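Local coordinates for Serine/threonine/tyrosine-interacting protein (Homo sapiens, PDB 2R0B) that is a catalytically inactive dual-specificity phosphatase-like protein that serves as a nuclear anchor for the kinases ERK1 and ERK2 and keeps FBXW7 from assembling into the SCF ubiquitin ligase, at residues L56-I64 / F75-I83; I112-Y120 / V141-Y151. All coordinates share one frame; numbering follows the deposited sequence.

In the fold
Both contacts lie in the dual-specificity phosphatase domain of this pseudophosphatase, and both segments of contact 1 precede those of contact 2 in the sequence; the contact centres are about 18 Å apart. Contact 1 sets helix 76-88 against 58-63, an outermost strand of the mixed five-stranded sheet. Contact 2 lies farther from the chain centre, where the end of helix 103-116 and the turn after it meet helix 138-152. Phe76 links them, its ring packing edge-to-face with Tyr147 and touching Leu144, and Lys80 NZ probably hydrogen-bonds Thr115 OG1. Helix 76-88 thus faces the sheet on one side in contact 1 and, through Phe76 and Lys80, touches residues that belong to contact 2.

Contact 1: L56-I64 / F75-I83; sequences LFRYLVLDI and FFPMTKEFI
Leu60 and Leu62 of strand 58-63 press against Phe75, Met78, Thr79 and Phe82, joining an outermost strand of the central sheet in the dual-specificity phosphatase fold to the helix that follows it in sequence. Strand and helix run nearly antiparallel, their N-to-C directions 167° apart, and no hydrogen bond crosses between them, so side-chain packing carries the contact.

Two CH-pi contacts stand near its ends. Leu60 CB sits over the centre of the Phe82 ring, 3.8 Å from the centroid and only 9° off the ring normal. Phe82 holds CG opposite its backbone N (chi1 -177°), which carries the ring out toward Leu60 of the strand. The same ring turns its edge to the backbone, with Arg58 O lying in the ring plane 3.6 Å from Phe82 CZ. At the helix start, Leu62 CD2 covers one face of Phe75, displaced toward the rim, while Ile64 CD1 approaches Phe75 CD2 obliquely at 4.0 Å. The Phe82 ring also meets His36 edge-to-face, and Phe75 touches Phe107 of helix 103-116.

Between the two rings the packing is aliphatic. The two methyls of Leu60 divide their work: CD2 reaches Met78 CG and the Phe82 ring carbon CG, whereas CD1 faces the Met78 sulphur. In the conformer described (a second is modelled) Met78 bends at chi3, and its SD lies 4.0 Å from Leu62 CD2 as well as near Leu60 CD1. Thr79 contributes its methyl rather than its hydroxyl to the strand. Its OG1 turns back toward the carbonyls of Phe75 and Phe76, two weak alternatives for its one proton, and CG2 meets both leucines, 3.7 Å from Leu62 CD1 and 4.0 Å from Leu60 CD2.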
loop_
_atom_site.group_PDB
_atom_site.type_symbol
_atom_site.label_atom_id
_atom_site.label_comp_id
_atom_site.label_asym_id
_atom_site.label_seq_id
_atom_site.Cartn_x
_atom_site.Cartn_y
_atom_site.Cartn_z
ATOM N N LEU A 56 -3.992 -0.567 -18.958
ATOM C CA LEU A 56 -2.949 0.445 -18.780
ATOM C C LEU A 56 -1.961 0.215 -17.640
ATOM O O LEU A 56 -0.891 0.823 -17.617
ATOM C CB LEU A 56 -3.570 1.844 -18.643
ATOM C CG LEU A 56 -4.369 2.383 -19.842
ATOM C CD1 LEU A 56 -5.213 3.566 -19.461
ATOM C CD2 LEU A 56 -3.455 2.749 -21.010
ATOM N N PHE A 57 -2.324 -0.636 -16.694
ATOM C CA PHE A 57 -1.526 -0.786 -15.479
ATOM C C PHE A 57 -1.427 -2.248 -15.129
ATOM O O PHE A 57 -2.290 -3.043 -15.536
ATOM C CB PHE A 57 -2.186 -0.046 -14.298
ATOM C CG PHE A 57 -2.339 1.437 -14.498
ATOM C CD1 PHE A 57 -1.242 2.273 -14.526
ATOM C CD2 PHE A 57 -3.600 2.005 -14.622
ATOM C CE1 PHE A 57 -1.394 3.650 -14.726
ATOM C CE2 PHE A 57 -3.754 3.382 -14.835
ATOM C CZ PHE A 57 -2.642 4.207 -14.882
ATOM N N ARG A 58 -0.399 -2.603 -14.364
ATOM C CA ARG A 58 -0.330 -3.927 -13.736
ATOM C C ARG A 58 -0.893 -3.857 -12.315
ATOM O O ARG A 58 -0.487 -3.001 -11.518
ATOM C CB ARG A 58 1.099 -4.459 -13.710
ATOM C CG ARG A 58 1.720 -4.657 -15.089
ATOM C CD ARG A 58 3.018 -5.431 -15.000
ATOM N NE ARG A 58 3.597 -5.687 -16.322
ATOM C CZ ARG A 58 4.743 -6.331 -16.523
ATOM N NH1 ARG A 58 5.441 -6.804 -15.491
ATOM N NH2 ARG A 58 5.191 -6.516 -17.764
ATOM N N TYR A 59 -1.824 -4.749 -11.996
ATOM C CA TYR A 59 -2.506 -4.714 -10.714
ATOM C C TYR A 59 -2.100 -5.880 -9.830
ATOM O O TYR A 59 -1.724 -6.946 -10.326
ATOM C CB TYR A 59 -4.026 -4.763 -10.929
ATOM C CG TYR A 59 -4.632 -3.465 -11.389
ATOM C CD1 TYR A 59 -5.116 -2.529 -10.465
ATOM C CD2 TYR A 59 -4.730 -3.164 -12.746
ATOM C CE1 TYR A 59 -5.688 -1.327 -10.887
ATOM C CE2 TYR A 59 -5.284 -1.972 -13.174
ATOM C CZ TYR A 59 -5.768 -1.056 -12.243
ATOM O OH TYR A 59 -6.359 0.106 -12.679
ATOM N N LEU A 60 -2.173 -5.662 -8.514
ATOM C CA LEU A 60 -2.149 -6.730 -7.536
ATOM C C LEU A 60 -3.346 -6.509 -6.625
ATOM O O LEU A 60 -3.392 -5.526 -5.884
ATOM C CB LEU A 60 -0.836 -6.724 -6.741
ATOM C CG LEU A 60 -0.692 -7.784 -5.660
ATOM C CD1 LEU A 60 -0.725 -9.149 -6.320
ATOM C CD2 LEU A 60 0.635 -7.663 -4.894
ATOM N N VAL A 61 -4.344 -7.388 -6.711
ATOM C CA VAL A 61 -5.591 -7.224 -5.930
ATOM C C VAL A 61 -5.560 -8.138 -4.713
ATOM O O VAL A 61 -5.379 -9.354 -4.844
ATOM C CB VAL A 61 -6.851 -7.512 -6.792
ATOM C CG1 VAL A 61 -8.122 -7.425 -5.950
ATOM C CG2 VAL A 61 -6.927 -6.577 -7.978
ATOM N N LEU A 62 -5.745 -7.547 -3.532
ATOM C CA LEU A 62 -5.636 -8.283 -2.271
ATOM C C LEU A 62 -6.952 -8.204 -1.525
ATOM O O LEU A 62 -7.389 -7.123 -1.110
ATOM C CB LEU A 62 -4.509 -7.731 -1.375
ATOM C CG LEU A 62 -3.075 -7.758 -1.905
ATOM C CD1 LEU A 62 -2.090 -7.097 -0.930
ATOM C CD2 LEU A 62 -2.602 -9.165 -2.268
ATOM N N ASP A 63 -7.575 -9.361 -1.376
ATOM C CA ASP A 63 -8.822 -9.485 -0.624
ATOM C C ASP A 63 -8.479 -9.520 0.872
ATOM O O ASP A 63 -8.095 -10.563 1.430
ATOM C CB ASP A 63 -9.552 -10.738 -1.107
ATOM C CG ASP A 63 -10.719 -11.128 -0.226
ATOM O OD1 ASP A 63 -11.253 -10.256 0.489
ATOM O OD2 ASP A 63 -11.130 -12.323 -0.262
ATOM N N ILE A 64 -8.601 -8.359 1.517
ATOM C CA ILE A 64 -8.186 -8.193 2.923
ATOM C C ILE A 64 -9.231 -7.379 3.674
ATOM O O ILE A 64 -9.642 -6.324 3.185
ATOM C CB ILE A 64 -6.821 -7.426 3.023
ATOM C CG1 ILE A 64 -5.686 -8.268 2.408
ATOM C CG2 ILE A 64 -6.516 -7.048 4.502
ATOM C CD1 ILE A 64 -4.352 -7.605 2.260
ATOM N N PHE A 75 1.022 -11.847 3.122
ATOM C CA PHE A 75 1.187 -11.180 1.818
ATOM C C PHE A 75 2.381 -10.206 1.767
ATOM O O PHE A 75 2.707 -9.697 0.668
ATOM C CB PHE A 75 -0.093 -10.418 1.388
ATOM C CG PHE A 75 -1.268 -11.310 1.024
ATOM C CD1 PHE A 75 -1.144 -12.292 0.044
ATOM C CD2 PHE A 75 -2.503 -11.139 1.647
ATOM C CE1 PHE A 75 -2.237 -13.119 -0.263
ATOM C CE2 PHE A 75 -3.596 -11.940 1.335
ATOM C CZ PHE A 75 -3.467 -12.927 0.371
ATOM N N PHE A 76 3.061 -9.973 2.895
ATOM C CA PHE A 76 4.212 -9.066 2.872
ATOM C C PHE A 76 5.300 -9.447 1.839
ATOM O O PHE A 76 5.767 -8.584 1.133
ATOM C CB PHE A 76 4.805 -8.838 4.276
ATOM C CG PHE A 76 3.880 -8.079 5.213
ATOM C CD1 PHE A 76 2.867 -7.265 4.716
ATOM C CD2 PHE A 76 4.055 -8.147 6.584
ATOM C CE1 PHE A 76 2.009 -6.555 5.599
ATOM C CE2 PHE A 76 3.210 -7.450 7.465
ATOM C CZ PHE A 76 2.203 -6.647 6.973
ATOM N N PRO A 77 5.691 -10.749 1.751
ATOM C CA PRO A 77 6.680 -11.103 0.722
ATOM C C PRO A 77 6.215 -10.789 -0.698
ATOM O O PRO A 77 7.018 -10.275 -1.481
ATOM C CB PRO A 77 6.904 -12.622 0.948
ATOM C CG PRO A 77 6.575 -12.793 2.439
ATOM C CD PRO A 77 5.357 -11.910 2.604
ATOM N N MET A 78 4.926 -11.029 -0.972
ATOM C CA MET A 78 4.294 -10.804 -2.272
ATOM C C MET A 78 4.369 -9.328 -2.650
ATOM O O MET A 78 4.751 -8.960 -3.761
ATOM C CB MET A 78 2.824 -11.276 -2.190
ATOM C CG MET A 78 1.927 -11.058 -3.428
ATOM S SD MET A 78 0.249 -11.773 -3.269
ATOM C CE MET A 78 0.558 -13.446 -2.694
ATOM N N THR A 79 3.973 -8.468 -1.711
ATOM C CA THR A 79 3.912 -7.040 -2.035
ATOM C C THR A 79 5.300 -6.417 -2.142
ATOM O O THR A 79 5.521 -5.545 -2.983
ATOM C CB THR A 79 3.005 -6.254 -1.076
ATOM O OG1 THR A 79 3.516 -6.363 0.254
ATOM C CG2 THR A 79 1.581 -6.830 -1.148
ATOM N N LYS A 80 6.237 -6.892 -1.327
ATOM C CA LYS A 80 7.637 -6.458 -1.425
ATOM C C LYS A 80 8.214 -6.785 -2.819
ATOM O O LYS A 80 8.831 -5.929 -3.462
ATOM C CB LYS A 80 8.467 -7.112 -0.314
ATOM C CG LYS A 80 10.016 -7.072 -0.463
ATOM C CD LYS A 80 10.644 -5.728 -0.147
ATOM C CE LYS A 80 12.194 -5.811 -0.153
ATOM N NZ LYS A 80 12.812 -4.534 -0.640
ATOM N N GLU A 81 7.979 -8.014 -3.282
ATOM C CA GLU A 81 8.396 -8.460 -4.621
ATOM C C GLU A 81 7.757 -7.595 -5.719
ATOM O O GLU A 81 8.443 -7.147 -6.641
ATOM C CB GLU A 81 8.069 -9.960 -4.786
ATOM C CG GLU A 81 8.187 -10.525 -6.202
ATOM C CD GLU A 81 7.803 -12.003 -6.269
ATOM O OE1 GLU A 81 6.705 -12.373 -5.789
ATOM O OE2 GLU A 81 8.615 -12.796 -6.804
ATOM N N PHE A 82 6.468 -7.306 -5.571
ATOM C CA PHE A 82 5.713 -6.556 -6.568
ATOM C C PHE A 82 6.251 -5.121 -6.685
ATOM O O PHE A 82 6.528 -4.625 -7.797
ATOM C CB PHE A 82 4.221 -6.576 -6.191
ATOM C CG PHE A 82 3.306 -5.881 -7.191
ATOM C CD1 PHE A 82 2.873 -6.533 -8.333
ATOM C CD2 PHE A 82 2.818 -4.611 -6.934
ATOM C CE1 PHE A 82 2.026 -5.929 -9.237
ATOM C CE2 PHE A 82 1.940 -3.990 -7.820
ATOM C CZ PHE A 82 1.539 -4.658 -8.975
ATOM N N ILE A 83 6.453 -4.497 -5.528
ATOM C CA ILE A 83 6.952 -3.142 -5.474
ATOM C C ILE A 83 8.389 -3.093 -5.958
ATOM O O ILE A 83 8.708 -2.229 -6.764
ATOM C CB ILE A 83 6.843 -2.535 -4.076
ATOM C CG1 ILE A 83 5.355 -2.284 -3.721
ATOM C CG2 ILE A 83 7.616 -1.216 -3.998
ATOM C CD1 ILE A 83 5.100 -2.105 -2.227
#

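Contact 2: I112-Y120 / V141-Y151; sequences IMETFGMKY and VHQLQEYEAIY. With SO4 (sulfate ion), chain C.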
loop_
_atom_site.group_PDB
_atom_site.type_symbol
_atom_site.label_atom_id
_atom_site.label_comp_id
_atom_site.label_asym_id
_atom_site.label_seq_id
_atom_site.Cartn_x
_atom_site.Cartn_y
_atom_site.Cartn_z
ATOM N N ILE A 112 8.680 -0.267 3.824
ATOM C CA ILE A 112 9.666 0.714 4.338
ATOM C C ILE A 112 10.556 0.118 5.420
ATOM O O ILE A 112 11.787 0.301 5.406
ATOM C CB ILE A 112 8.980 1.980 4.874
ATOM C CG1 ILE A 112 8.396 2.767 3.723
ATOM C CG2 ILE A 112 9.997 2.845 5.720
ATOM C CD1 ILE A 112 7.407 3.843 4.152
ATOM N N MET A 113 9.951 -0.646 6.330
ATOM C CA MET A 113 10.715 -1.315 7.385
ATOM C C MET A 113 11.821 -2.223 6.839
ATOM O O MET A 113 13.000 -2.113 7.238
ATOM C CB MET A 113 9.769 -2.121 8.301
ATOM C CG MET A 113 8.864 -1.241 9.179
ATOM S SD MET A 113 7.652 -2.198 10.132
ATOM C CE MET A 113 8.759 -3.274 11.089
ATOM N N GLU A 114 11.448 -3.110 5.920
ATOM C CA GLU A 114 12.402 -4.052 5.376
ATOM C C GLU A 114 13.465 -3.409 4.493
ATOM O O GLU A 114 14.649 -3.756 4.581
ATOM C CB GLU A 114 11.683 -5.144 4.603
ATOM C CG GLU A 114 12.624 -6.251 4.233
ATOM C CD GLU A 114 11.935 -7.505 3.800
ATOM O OE1 GLU A 114 10.704 -7.483 3.512
ATOM O OE2 GLU A 114 12.654 -8.527 3.741
ATOM N N THR A 115 13.034 -2.498 3.626
ATOM C CA THR A 115 13.915 -1.918 2.605
ATOM C C THR A 115 14.879 -0.896 3.203
ATOM O O THR A 115 16.079 -0.867 2.854
ATOM C CB THR A 115 13.066 -1.316 1.469
ATOM O OG1 THR A 115 12.213 -2.341 0.940
ATOM C CG2 THR A 115 13.951 -0.770 0.312
ATOM N N PHE A 116 14.370 -0.085 4.124
ATOM C CA PHE A 116 15.150 1.029 4.683
ATOM C C PHE A 116 15.654 0.775 6.092
ATOM O O PHE A 116 16.270 1.654 6.704
ATOM C CB PHE A 116 14.339 2.330 4.621
ATOM C CG PHE A 116 14.100 2.819 3.224
ATOM C CD1 PHE A 116 14.932 3.785 2.664
ATOM C CD2 PHE A 116 13.084 2.285 2.435
ATOM C CE1 PHE A 116 14.731 4.232 1.369
ATOM C CE2 PHE A 116 12.901 2.706 1.115
ATOM C CZ PHE A 116 13.712 3.689 0.586
ATOM N N GLY A 117 15.433 -0.449 6.580
ATOM C CA GLY A 117 15.989 -0.884 7.858
ATOM C C GLY A 117 15.420 -0.128 9.056
ATOM O O GLY A 117 16.118 0.077 10.031
ATOM N N MET A 118 14.157 0.289 8.975
ATOM C CA MET A 118 13.527 1.075 10.036
ATOM C C MET A 118 12.656 0.178 10.897
ATOM O O MET A 118 12.050 -0.757 10.404
ATOM C CB MET A 118 12.690 2.228 9.456
ATOM C CG MET A 118 13.490 3.135 8.488
ATOM S SD MET A 118 12.587 4.431 7.604
ATOM C CE MET A 118 11.536 4.929 8.709
ATOM N N LYS A 119 12.620 0.476 12.189
ATOM C CA LYS A 119 11.680 -0.140 13.137
ATOM C C LYS A 119 10.262 0.376 12.903
ATOM O O LYS A 119 10.069 1.402 12.216
ATOM C CB LYS A 119 12.115 0.171 14.569
ATOM C CG LYS A 119 13.377 -0.596 15.046
ATOM C CD LYS A 119 13.991 0.100 16.235
ATOM C CE LYS A 119 14.914 -0.809 17.103
ATOM N NZ LYS A 119 15.745 -1.827 16.382
ATOM N N TYR A 120 9.264 -0.302 13.488
ATOM C CA TYR A 120 7.872 0.086 13.248
ATOM C C TYR A 120 7.595 1.539 13.627
ATOM O O TYR A 120 7.047 2.308 12.836
ATOM C CB TYR A 120 6.833 -0.864 13.911
ATOM C CG TYR A 120 5.449 -0.258 13.786
ATOM C CD1 TYR A 120 4.714 -0.389 12.622
ATOM C CD2 TYR A 120 4.902 0.510 14.833
ATOM C CE1 TYR A 120 3.478 0.230 12.489
ATOM C CE2 TYR A 120 3.669 1.114 14.716
ATOM C CZ TYR A 120 2.955 0.969 13.530
ATOM O OH TYR A 120 1.727 1.586 13.361
ATOM N N VAL A 141 -0.290 -3.811 13.499
ATOM C CA VAL A 141 0.966 -3.352 14.096
ATOM C C VAL A 141 1.778 -4.538 14.622
ATOM O O VAL A 141 2.968 -4.679 14.315
ATOM C CB VAL A 141 0.740 -2.330 15.193
ATOM C CG1 VAL A 141 2.089 -1.962 15.862
ATOM C CG2 VAL A 141 0.063 -1.096 14.624
ATOM N N HIS A 142 1.123 -5.400 15.394
ATOM C CA HIS A 142 1.758 -6.641 15.812
ATOM C C HIS A 142 2.321 -7.442 14.634
ATOM O O HIS A 142 3.426 -7.989 14.742
ATOM C CB HIS A 142 0.795 -7.489 16.639
ATOM C CG HIS A 142 0.598 -6.979 18.028
ATOM N ND1 HIS A 142 1.112 -7.619 19.138
ATOM C CD2 HIS A 142 -0.013 -5.863 18.487
ATOM C CE1 HIS A 142 0.792 -6.938 20.225
ATOM N NE2 HIS A 142 0.115 -5.862 19.857
ATOM N N GLN A 143 1.563 -7.538 13.534
ATOM C CA GLN A 143 2.031 -8.350 12.392
ATOM C C GLN A 143 3.228 -7.717 11.686
ATOM O O GLN A 143 4.099 -8.435 11.176
ATOM C CB GLN A 143 0.911 -8.633 11.394
ATOM C CG GLN A 143 -0.111 -9.614 11.918
ATOM C CD GLN A 143 -1.255 -9.814 10.973
ATOM O OE1 GLN A 143 -1.073 -10.188 9.797
ATOM N NE2 GLN A 143 -2.461 -9.595 11.483
ATOM N N LEU A 144 3.277 -6.383 11.688
ATOM C CA LEU A 144 4.445 -5.664 11.165
ATOM C C LEU A 144 5.714 -6.004 11.960
ATOM O O LEU A 144 6.765 -6.307 11.391
ATOM C CB LEU A 144 4.161 -4.166 11.184
ATOM C CG LEU A 144 3.221 -3.837 10.022
ATOM C CD1 LEU A 144 2.555 -2.476 10.236
ATOM C CD2 LEU A 144 3.981 -3.890 8.672
ATOM N N GLN A 145 5.595 -5.941 13.284
ATOM C CA GLN A 145 6.667 -6.329 14.204
ATOM C C GLN A 145 7.079 -7.800 14.065
ATOM O O GLN A 145 8.276 -8.148 14.118
ATOM C CB GLN A 145 6.223 -5.958 15.632
ATOM C CG GLN A 145 5.959 -4.443 15.770
ATOM C CD GLN A 145 5.241 -4.072 17.063
ATOM O OE1 GLN A 145 4.274 -4.723 17.465
ATOM N NE2 GLN A 145 5.713 -3.013 17.721
ATOM N N GLU A 146 6.087 -8.654 13.848
ATOM C CA GLU A 146 6.288 -10.084 13.718
ATOM C C GLU A 146 7.098 -10.384 12.447
ATOM O O GLU A 146 7.939 -11.265 12.452
ATOM C CB GLU A 146 4.918 -10.782 13.697
ATOM C CG GLU A 146 4.913 -12.307 13.507
ATOM C CD GLU A 146 3.534 -12.845 13.173
ATOM O OE1 GLU A 146 2.565 -12.087 13.176
ATOM O OE2 GLU A 146 3.413 -14.058 12.867
ATOM N N TYR A 147 6.838 -9.634 11.379
ATOM C CA TYR A 147 7.477 -9.839 10.095
ATOM C C TYR A 147 8.924 -9.345 10.193
ATOM O O TYR A 147 9.825 -9.952 9.623
ATOM C CB TYR A 147 6.687 -9.104 8.992
ATOM C CG TYR A 147 7.271 -9.248 7.597
ATOM C CD1 TYR A 147 7.412 -10.509 6.999
ATOM C CD2 TYR A 147 7.680 -8.118 6.878
ATOM C CE1 TYR A 147 7.967 -10.635 5.714
ATOM C CE2 TYR A 147 8.237 -8.232 5.600
ATOM C CZ TYR A 147 8.369 -9.488 5.022
ATOM O OH TYR A 147 8.915 -9.614 3.752
ATOM N N GLU A 148 9.146 -8.262 10.938
ATOM C CA GLU A 148 10.512 -7.800 11.142
ATOM C C GLU A 148 11.339 -8.878 11.849
ATOM O O GLU A 148 12.490 -9.132 11.481
ATOM C CB GLU A 148 10.552 -6.482 11.925
ATOM C CG GLU A 148 11.954 -5.982 12.182
ATOM C CD GLU A 148 12.033 -4.794 13.153
ATOM O OE1 GLU A 148 11.417 -4.841 14.245
ATOM O OE2 GLU A 148 12.754 -3.804 12.842
ATOM N N ALA A 149 10.739 -9.535 12.843
ATOM C CA ALA A 149 11.444 -10.606 13.541
ATOM C C ALA A 149 11.837 -11.712 12.537
ATOM O O ALA A 149 12.936 -12.287 12.608
ATOM C CB ALA A 149 10.586 -11.132 14.683
ATOM N N ILE A 150 10.952 -11.985 11.582
ATOM C CA ILE A 150 11.211 -12.993 10.560
ATOM C C ILE A 150 12.405 -12.621 9.703
ATOM O O ILE A 150 13.376 -13.391 9.615
ATOM C CB ILE A 150 9.966 -13.262 9.697
ATOM C CG1 ILE A 150 8.875 -13.855 10.582
ATOM C CG2 ILE A 150 10.325 -14.197 8.532
ATOM C CD1 ILE A 150 7.538 -14.173 9.870
ATOM N N TYR A 151 12.373 -11.434 9.096
ATOM C CA TYR A 151 13.422 -11.114 8.121
ATOM C C TYR A 151 14.778 -10.774 8.748
ATOM O O TYR A 151 15.827 -10.855 8.074
ATOM C CB TYR A 151 12.952 -10.071 7.066
ATOM C CG TYR A 151 12.561 -8.670 7.545
ATOM C CD1 TYR A 151 13.503 -7.791 8.117
ATOM C CD2 TYR A 151 11.273 -8.187 7.330
ATOM C CE1 TYR A 151 13.146 -6.493 8.534
ATOM C CE2 TYR A 151 10.912 -6.896 7.728
ATOM C CZ TYR A 151 11.845 -6.053 8.317
ATOM O OH TYR A 151 11.481 -4.783 8.731
HETATM S S SO4 C . 9.022 -1.037 17.767
HETATM O O1 SO4 C . 10.439 -1.337 18.053
HETATM O O2 SO4 C . 8.558 -2.221 17.052
HETATM O O3 SO4 C . 8.320 -0.812 19.019
HETATM O O4 SO4 C . 9.008 0.158 16.937
HETATM O O HOH W 1 13.218 -3.264 10.115
HETATM O O HOH W 2 13.183 -3.817 16.085
HETATM O O HOH W 3 9.566 -2.982 14.634
#
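In the helical layer of the phosphatase fold, the end of helix 103-116 and the turn leading into helix 120-130 pack on helix 138-152, the two helix segments crossing at -28°. Glu114 engages two tyrosines. Its CG stands over the centre of the Tyr151 ring, and the carboxylate continues across that face with its plane 9° from the ring. Glu148 CA covers the opposite face. Tyr147 OH donates to Glu114 OE1 at 2.8 Å on the syn side, 23° out of the carboxylate plane, which helps hold the stacked group in place. Met113 bends at chi3 to bring CE within 3.8 Å of Glu148 CB, while its SD meets Leu144 CB.

Tyr120, the first residue of the next helix, lays one ring face on Val141 CG1, offset toward the rim; Leu144 CD1 comes obliquely to Tyr120 CE1 at 3.6 Å.

Three waters join the polar groups. One molecule connects Met118 O, Glu148 OE2 and Tyr151 OH. The extended chain of Glu148 carries its carboxylate to the turn, where a second water donates to its OE1 and accepts a weak bond from Lys119 NZ. A third water accepts from Tyr120 N and donates to Glu148 OE1 and to O2 of a sulfate, probably from the crystallisation liquor, which is hydrogen-bonded to Arg121 as well; Gln145 NE2 grips the same sulfate O2 at 3.0 Å.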